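Local coordinates for TetR family transcriptional regulator (Chloroflexus aurantiacus, PDB 3NRG), which probably binds cis-regulatory DNA as a transcription factor, using a predicted N-terminal helix-turn-helix motif, at residues G133-F138 with D156-A161; Q140-G145 with G149-D154. All blocks are in the same frame, centred on the assembly; numbering follows the deposited sequence.

Contacts 1 and 2 follow helix 124-147 towards its C-terminal end and have centres about 11 Å apart. Contact 1 packs residues 133-138 against the start of helix 157-179, while contact 2, lying within the span of chain that contact 1 brings together, shapes the turn between the two helices. They meet directly: Val142 CG1 lies 3.8 Å from Ala160 CB, and Glu143 CG lies 3.7 Å from Ala157 CB. Both belong to the TetR-type C-terminal region, not to the predicted DNA-binding motif, and their centres lie about 18 and 26 Å from the centre of the chain.

Contact 1 (G133-F138 with D156-A161); sequences GSFAYF and DADTAA
The ring of Phe135 lays one face against Ala161, whose CB makes a CH-pi contact 4.0 Å from the ring centroid and displaced toward the CE2 side. Putting CG anti to the backbone N (chi1 175°) carries the ring across to the opposing helix. Its far edge then meets Asp158: OD2 approaches Phe135 CZ at 3.4 Å, near the ring plane, where the slightly positive ring hydrogens face the carboxylate oxygen. Ring and carboxylate planes are turned 65° from each other. With Phe135 shortened to an alanine, the Ala161 methyl would probably lose its aromatic cover and the Asp158 carboxylate the ring edge beside it, leaving a gap between the helices.

Deeper in the interface, Phe138 brings its CB to within 4.1 Å of Ala161 CB, but its ring turns away to meet Phe168. The CA atoms of Phe138 and Ala161 are 5.0 Å apart, a closeness to which the small side chain of Ala161 probably contributes. At the beginning of the second helix, Asp156 serves as the N-cap: its OD2 accepts from Thr159 N at 2.9 Å through the anti lone pair and, from above the carboxylate plane, also from Thr159 OG1.

Helices 124-147 and 157-179 thus pack at 128° between their local directions. Ser134 OG bonds to Asn165 further along the second helix, while Leu91 and Leu94 of helix 87-104 pack against Phe138.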
loop_
_atom_site.group_PDB
_atom_site.type_symbol
_atom_site.label_atom_id
_atom_site.label_comp_id
_atom_site.label_asym_id
_atom_site.label_seq_id
_atom_site.Cartn_x
_atom_site.Cartn_y
_atom_site.Cartn_z
ATOM N N GLY A 133 1.445 -8.997 8.139
ATOM C CA GLY A 133 2.388 -8.051 8.734
ATOM C C GLY A 133 1.742 -6.955 9.553
ATOM O O GLY A 133 2.080 -6.784 10.729
ATOM N N SER A 134 0.810 -6.189 8.935
ATOM C CA SER A 134 0.118 -5.079 9.610
ATOM C C SER A 134 -0.763 -5.545 10.789
ATOM O O SER A 134 -0.724 -4.929 11.854
ATOM C CB SER A 134 -0.688 -4.246 8.614
ATOM O OG SER A 134 -1.500 -5.057 7.781
ATOM N N PHE A 135 -1.496 -6.669 10.618
ATOM C CA PHE A 135 -2.331 -7.254 11.680
ATOM C C PHE A 135 -1.488 -7.570 12.929
ATOM O O PHE A 135 -1.903 -7.253 14.050
ATOM C CB PHE A 135 -3.044 -8.534 11.177
ATOM C CG PHE A 135 -3.834 -9.273 12.241
ATOM C CD1 PHE A 135 -3.226 -10.239 13.039
ATOM C CD2 PHE A 135 -5.185 -9.012 12.436
ATOM C CE1 PHE A 135 -3.947 -10.899 14.038
ATOM C CE2 PHE A 135 -5.907 -9.685 13.425
ATOM C CZ PHE A 135 -5.281 -10.619 14.224
ATOM N N ALA A 136 -0.306 -8.199 12.727
ATOM C CA ALA A 136 0.613 -8.562 13.808
ATOM C C ALA A 136 1.108 -7.329 14.567
ATOM O O ALA A 136 1.255 -7.386 15.795
ATOM C CB ALA A 136 1.792 -9.348 13.254
ATOM N N TYR A 137 1.340 -6.205 13.846
ATOM C CA TYR A 137 1.789 -4.951 14.465
ATOM C C TYR A 137 0.681 -4.329 15.336
ATOM O O TYR A 137 0.952 -3.922 16.468
ATOM C CB TYR A 137 2.286 -3.956 13.396
ATOM C CG TYR A 137 2.828 -2.660 13.969
ATOM C CD1 TYR A 137 4.012 -2.639 14.705
ATOM C CD2 TYR A 137 2.190 -1.445 13.725
ATOM C CE1 TYR A 137 4.516 -1.451 15.233
ATOM C CE2 TYR A 137 2.696 -0.246 14.231
ATOM C CZ TYR A 137 3.853 -0.257 14.997
ATOM O OH TYR A 137 4.355 0.919 15.494
ATOM N N PHE A 138 -0.575 -4.301 14.824
ATOM C CA PHE A 138 -1.718 -3.782 15.574
ATOM C C PHE A 138 -1.984 -4.601 16.829
ATOM O O PHE A 138 -2.262 -4.026 17.879
ATOM C CB PHE A 138 -2.979 -3.715 14.696
ATOM C CG PHE A 138 -2.910 -2.706 13.573
ATOM C CD1 PHE A 138 -2.649 -1.364 13.834
ATOM C CD2 PHE A 138 -3.207 -3.075 12.270
ATOM C CE1 PHE A 138 -2.607 -0.428 12.798
ATOM C CE2 PHE A 138 -3.162 -2.138 11.233
ATOM C CZ PHE A 138 -2.865 -0.821 11.504
ATOM N N ASP A 156 -10.194 -8.286 23.612
ATOM C CA ASP A 156 -9.469 -9.327 22.895
ATOM C C ASP A 156 -8.559 -8.659 21.869
ATOM O O ASP A 156 -9.051 -7.966 20.972
ATOM C CB ASP A 156 -10.442 -10.296 22.213
ATOM C CG ASP A 156 -9.749 -11.459 21.527
ATOM O OD1 ASP A 156 -9.422 -12.445 22.220
ATOM O OD2 ASP A 156 -9.535 -11.380 20.300
ATOM N N ALA A 157 -7.226 -8.798 22.050
ATOM C CA ALA A 157 -6.216 -8.158 21.194
ATOM C C ALA A 157 -6.351 -8.551 19.729
ATOM O O ALA A 157 -6.231 -7.689 18.855
ATOM C CB ALA A 157 -4.819 -8.480 21.698
ATOM N N ASP A 158 -6.612 -9.846 19.456
ATOM C CA ASP A 158 -6.780 -10.355 18.094
ATOM C C ASP A 158 -7.979 -9.679 17.391
ATOM O O ASP A 158 -7.856 -9.243 16.239
ATOM C CB ASP A 158 -6.946 -11.882 18.111
ATOM C CG ASP A 158 -6.963 -12.509 16.735
ATOM O OD1 ASP A 158 -7.996 -12.392 16.046
ATOM O OD2 ASP A 158 -5.964 -13.164 16.367
ATOM N N THR A 159 -9.117 -9.566 18.104
ATOM C CA THR A 159 -10.340 -8.946 17.593
ATOM C C THR A 159 -10.121 -7.450 17.303
ATOM O O THR A 159 -10.511 -6.967 16.238
ATOM C CB THR A 159 -11.506 -9.201 18.571
ATOM O OG1 THR A 159 -11.638 -10.607 18.783
ATOM C CG2 THR A 159 -12.814 -8.640 18.071
ATOM N N ALA A 160 -9.483 -6.724 18.250
ATOM C CA ALA A 160 -9.181 -5.297 18.089
ATOM C C ALA A 160 -8.210 -5.068 16.914
ATOM O O ALA A 160 -8.371 -4.097 16.171
ATOM C CB ALA A 160 -8.593 -4.737 19.374
ATOM N N ALA A 161 -7.218 -5.989 16.732
ATOM C CA ALA A 161 -6.257 -5.923 15.628
ATOM C C ALA A 161 -6.966 -6.134 14.293
ATOM O O ALA A 161 -6.638 -5.463 13.315
ATOM C CB ALA A 161 -5.175 -6.964 15.813
#

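Contact 2 (Q140-G145 with G149-D154); sequences QLVEQG and GSLVPD
Leu151 reaches back under the end of helix 124-147, its CD1 3.9 Å from Val142 CG1 and its CG 3.8 Å from Gly145 CA. The leucine is extended beyond CB: CG stands anti to the carbonyl carbon (chi1 -56°), with CD1 anti to CA, which carries that methyl past Gly145 to Val142 CG1. The two side chains cross at about a right angle. Gly145 carries no side chain, and CD1 fills the position a CB would take.

The polar part of the contact gathers on Gly145 O. Leu151 N donates to it at 3.1 Å, nearly straight at 162° but from well above the carbonyl plane; Ser150 N adds a weak bond. In Ser150 the hydroxyl sits between the backbone N and the carbonyl carbon (chi1 58°), which turns OG inward to 2.9 Å from Gly145 O. Whether its proton goes there is unsettled, because OG also hydrogen-bonds with OD1 of Asp148.

Met87 and Phe88 of helix 87-104 pack on Leu151 as well, and Arg216 near the C-terminus bonds to Gly149 O. The chain leaves the helix through Gly149, with a positive phi, and its returning NH groups, chiefly that of Leu151, close on Gly145 O, as in a glycine-terminated helix C-cap. With Leu151 folded back onto the last turns, this turn links helices 124-147 and 157-179, two consecutive helices of the all-helical C-terminal domain of TetR-family regulators.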
loop_
_atom_site.group_PDB
_atom_site.type_symbol
_atom_site.label_atom_id
_atom_site.label_comp_id
_atom_site.label_asym_id
_atom_site.label_seq_id
_atom_site.Cartn_x
_atom_site.Cartn_y
_atom_site.Cartn_z
ATOM N N GLN A 140 0.245 -6.253 18.589
ATOM C CA GLN A 140 1.319 -5.874 19.512
ATOM C C GLN A 140 0.975 -4.548 20.219
ATOM O O GLN A 140 1.132 -4.453 21.435
ATOM C CB GLN A 140 2.658 -5.757 18.751
ATOM C CG GLN A 140 3.885 -5.566 19.647
ATOM C CD GLN A 140 5.152 -5.301 18.847
ATOM O OE1 GLN A 140 5.345 -5.811 17.732
ATOM N NE2 GLN A 140 6.064 -4.530 19.424
ATOM N N LEU A 141 0.454 -3.548 19.459
ATOM C CA LEU A 141 0.059 -2.237 20.013
ATOM C C LEU A 141 -1.103 -2.361 20.991
ATOM O O LEU A 141 -1.092 -1.705 22.035
ATOM C CB LEU A 141 -0.312 -1.242 18.893
ATOM C CG LEU A 141 0.806 -0.800 17.945
ATOM C CD1 LEU A 141 0.255 0.086 16.860
ATOM C CD2 LEU A 141 1.903 -0.062 18.685
ATOM N N VAL A 142 -2.116 -3.195 20.651
ATOM C CA VAL A 142 -3.288 -3.412 21.513
ATOM C C VAL A 142 -2.877 -4.141 22.801
ATOM O O VAL A 142 -3.308 -3.745 23.887
ATOM C CB VAL A 142 -4.456 -4.127 20.765
ATOM C CG1 VAL A 142 -5.596 -4.472 21.714
ATOM C CG2 VAL A 142 -4.965 -3.274 19.616
ATOM N N GLU A 143 -1.991 -5.165 22.688
ATOM C CA GLU A 143 -1.477 -5.903 23.857
ATOM C C GLU A 143 -0.711 -4.979 24.800
ATOM O O GLU A 143 -0.850 -5.104 26.020
ATOM C CB GLU A 143 -0.605 -7.089 23.425
ATOM C CG GLU A 143 -1.416 -8.311 23.035
ATOM C CD GLU A 143 -0.668 -9.395 22.283
ATOM O OE1 GLU A 143 0.291 -9.063 21.547
ATOM O OE2 GLU A 143 -1.112 -10.564 22.346
ATOM N N GLN A 144 0.041 -3.998 24.230
ATOM C CA GLN A 144 0.768 -2.981 24.998
ATOM C C GLN A 144 -0.203 -2.057 25.746
ATOM O O GLN A 144 -0.003 -1.790 26.930
ATOM C CB GLN A 144 1.691 -2.158 24.079
ATOM C CG GLN A 144 3.020 -2.849 23.766
ATOM C CD GLN A 144 3.882 -2.061 22.797
ATOM O OE1 GLN A 144 3.699 -0.856 22.582
ATOM N NE2 GLN A 144 4.851 -2.727 22.200
ATOM N N GLY A 145 -1.263 -1.622 25.055
ATOM C CA GLY A 145 -2.297 -0.743 25.606
ATOM C C GLY A 145 -3.109 -1.367 26.725
ATOM O O GLY A 145 -3.506 -0.670 27.660
ATOM N N GLY A 149 -2.842 -0.370 31.058
ATOM C CA GLY A 149 -4.130 0.038 31.614
ATOM C C GLY A 149 -4.873 1.123 30.857
ATOM O O GLY A 149 -5.886 1.626 31.349
ATOM N N SER A 150 -4.407 1.484 29.647
ATOM C CA SER A 150 -5.075 2.516 28.849
ATOM C C SER A 150 -6.316 1.974 28.120
ATOM O O SER A 150 -7.293 2.704 27.959
ATOM C CB SER A 150 -4.105 3.148 27.858
ATOM O OG SER A 150 -3.542 2.176 26.996
ATOM N N LEU A 151 -6.274 0.695 27.681
ATOM C CA LEU A 151 -7.393 0.059 26.967
ATOM C C LEU A 151 -8.260 -0.791 27.904
ATOM O O LEU A 151 -7.818 -1.138 29.001
ATOM C CB LEU A 151 -6.873 -0.804 25.801
ATOM C CG LEU A 151 -5.982 -0.103 24.766
ATOM C CD1 LEU A 151 -5.540 -1.069 23.698
ATOM C CD2 LEU A 151 -6.692 1.084 24.132
ATOM N N VAL A 152 -9.501 -1.135 27.459
ATOM C CA VAL A 152 -10.453 -1.973 28.219
ATOM C C VAL A 152 -9.765 -3.296 28.651
ATOM O O VAL A 152 -9.118 -3.941 27.827
ATOM C CB VAL A 152 -11.763 -2.225 27.405
ATOM C CG1 VAL A 152 -12.659 -3.251 28.095
ATOM C CG2 VAL A 152 -12.520 -0.926 27.168
ATOM N N PRO A 153 -9.811 -3.661 29.959
ATOM C CA PRO A 153 -9.065 -4.856 30.416
ATOM C C PRO A 153 -9.488 -6.178 29.773
ATOM O O PRO A 153 -8.635 -7.031 29.524
ATOM C CB PRO A 153 -9.287 -4.858 31.937
ATOM C CG PRO A 153 -10.494 -4.015 32.156
ATOM C CD PRO A 153 -10.464 -2.968 31.091
ATOM N N ASP A 154 -10.798 -6.350 29.494
ATOM C CA ASP A 154 -11.334 -7.594 28.913
ATOM C C ASP A 154 -11.235 -7.647 27.364
ATOM O O ASP A 154 -11.685 -8.621 26.754
ATOM C CB ASP A 154 -12.787 -7.822 29.376
ATOM C CG ASP A 154 -13.699 -6.649 29.084
ATOM O OD1 ASP A 154 -14.221 -6.571 27.944
ATOM O OD2 ASP A 154 -13.863 -5.786 29.978
#